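Local coordinates for protein probable fumarate reductase Ifc3 (Shewanella frigidimarina, PDB 1QO8) that catalyses the essentially one-way reduction of fumarate to succinate in vitro, using bound FAD and four covalently attached c-type hemes, at residues Lys229-Gly232 with Arg238-Arg241. Numbering follows the deposited sequence.
Sequences KRSG and RTHR
Lys229 and Thr239 form an antiparallel hydrogen-bonded pair, with Lys229 N reaching Thr239 O at 3.0 Å and Thr239 N returning to Lys229 O at the same separation. Lys229 O also receives a weak bond from Arg238 N, so Arg238 and Thr239 together face a single residue. This is a classic beta bulge, an extra residue accommodated in strand pairing, here at the end of strand 227-229 where the loop to 239-241 begins. One water bridges the two segments, accepting from Ser231 N and from Arg238 N (2.8 Å) while donating to Thr239 OG1. Ser231 OG, placed beside its own backbone N (chi1 -67°), lies 2.7 Å from Thr239 OG1. Strand 239-241 is the middle member of a small three-stranded antiparallel sheet in the FAD-binding domain, between 167-168 and 227-229. Thr239 has OG1 beside its backbone N (chi1 -57°), facing Ser231, while CG2 lies 3.7 Å above the guanidinium plane of Arg241, towards its rim. That arginine runs extended from CG to NE and crosses the Lys229 side chain at about a right angle; its NH1 meets Lys229 CB edge-on at 3.4 Å. Lys229 bends only at its end (chi4 82°), and NZ stays 5.1 Å from Arg241 NH1. Thr239 OG1 is also hydrogen-bonded to Asn168 OD1, and salt bridges to Asp182 and Asp190 hold the Arg238 guanidinium. At its nearest atoms the Arg241 side chain comes about 3 Å from Gly165, which by similarity probably binds fumarate or succinate, and about 6 Å from the FAD.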
loop_
_atom_site.group_PDB
_atom_site.type_symbol
_atom_site.label_atom_id
_atom_site.label_comp_id
_atom_site.label_asym_id
_atom_site.label_seq_id
_atom_site.Cartn_x
_atom_site.Cartn_y
_atom_site.Cartn_z
ATOM N N LYS A 229 -8.420 18.447 -29.420
ATOM C CA LYS A 229 -7.323 19.191 -28.878
ATOM C C LYS A 229 -6.238 18.206 -28.384
ATOM O O LYS A 229 -6.397 16.987 -28.322
ATOM C CB LYS A 229 -7.637 20.097 -27.658
ATOM C CG LYS A 229 -8.463 21.338 -28.051
ATOM C CD LYS A 229 -8.417 22.367 -26.922
ATOM C CE LYS A 229 -8.851 23.754 -27.400
ATOM N NZ LYS A 229 -10.354 23.813 -27.389
ATOM N N ARG A 230 -5.134 18.898 -28.047
ATOM C CA ARG A 230 -3.959 18.225 -27.632
ATOM C C ARG A 230 -3.880 18.356 -26.124
ATOM O O ARG A 230 -4.168 19.450 -25.636
ATOM C CB ARG A 230 -2.655 18.817 -28.246
ATOM C CG ARG A 230 -1.510 17.874 -27.803
ATOM C CD ARG A 230 -0.245 18.040 -28.619
ATOM N NE ARG A 230 -0.423 17.930 -30.049
ATOM C CZ ARG A 230 0.568 18.198 -30.905
ATOM N NH1 ARG A 230 1.777 18.568 -30.456
ATOM N NH2 ARG A 230 0.394 18.093 -32.214
ATOM N N SER A 231 -3.470 17.273 -25.469
ATOM C CA SER A 231 -3.272 17.342 -24.047
ATOM C C SER A 231 -1.830 16.907 -23.720
ATOM O O SER A 231 -1.234 16.161 -24.490
ATOM C CB SER A 231 -4.144 16.304 -23.319
ATOM O OG SER A 231 -5.516 16.569 -23.421
ATOM N N GLY A 232 -1.456 17.286 -22.524
ATOM C CA GLY A 232 -0.136 17.054 -21.971
ATOM C C GLY A 232 0.297 15.618 -22.055
ATOM O O GLY A 232 -0.499 14.709 -21.827
ATOM N N ARG A 238 -5.481 14.283 -29.580
ATOM C CA ARG A 238 -6.253 13.026 -29.440
ATOM C C ARG A 238 -7.411 13.148 -28.475
ATOM O O ARG A 238 -8.173 12.255 -28.152
ATOM C CB ARG A 238 -5.246 12.131 -28.663
ATOM C CG ARG A 238 -5.100 10.754 -29.231
ATOM C CD ARG A 238 -4.074 9.993 -28.388
ATOM N NE ARG A 238 -2.992 9.625 -29.297
ATOM C CZ ARG A 238 -1.731 9.857 -28.904
ATOM N NH1 ARG A 238 -1.390 10.383 -27.733
ATOM N NH2 ARG A 238 -0.797 9.563 -29.789
ATOM N N THR A 239 -7.594 14.262 -27.827
ATOM C CA THR A 239 -8.548 14.524 -26.766
ATOM C C THR A 239 -9.845 15.089 -27.339
ATOM O O THR A 239 -9.781 16.172 -27.921
ATOM C CB THR A 239 -7.852 15.539 -25.827
ATOM O OG1 THR A 239 -6.598 15.056 -25.327
ATOM C CG2 THR A 239 -8.800 15.836 -24.660
ATOM N N HIS A 240 -10.968 14.396 -27.232
ATOM C CA HIS A 240 -12.263 14.736 -27.765
ATOM C C HIS A 240 -13.178 15.274 -26.643
ATOM O O HIS A 240 -13.187 14.681 -25.580
ATOM C CB HIS A 240 -12.901 13.516 -28.379
ATOM C CG HIS A 240 -12.082 12.811 -29.410
ATOM N ND1 HIS A 240 -10.900 12.161 -29.153
ATOM C CD2 HIS A 240 -12.310 12.680 -30.752
ATOM C CE1 HIS A 240 -10.405 11.656 -30.273
ATOM N NE2 HIS A 240 -11.258 11.949 -31.238
ATOM N N ARG A 241 -13.760 16.443 -26.863
ATOM C CA ARG A 241 -14.573 17.258 -26.046
ATOM C C ARG A 241 -15.794 17.697 -26.903
ATOM O O ARG A 241 -15.744 17.659 -28.124
ATOM C CB ARG A 241 -13.866 18.554 -25.659
ATOM C CG ARG A 241 -12.770 18.580 -24.657
ATOM C CD ARG A 241 -12.272 19.963 -24.259
ATOM N NE ARG A 241 -11.169 19.756 -23.290
ATOM C CZ ARG A 241 -9.870 19.661 -23.560
ATOM N NH1 ARG A 241 -9.274 19.641 -24.744
ATOM N NH2 ARG A 241 -9.041 19.514 -22.516
HETATM O O HOH W 1 -4.041 14.725 -27.207
#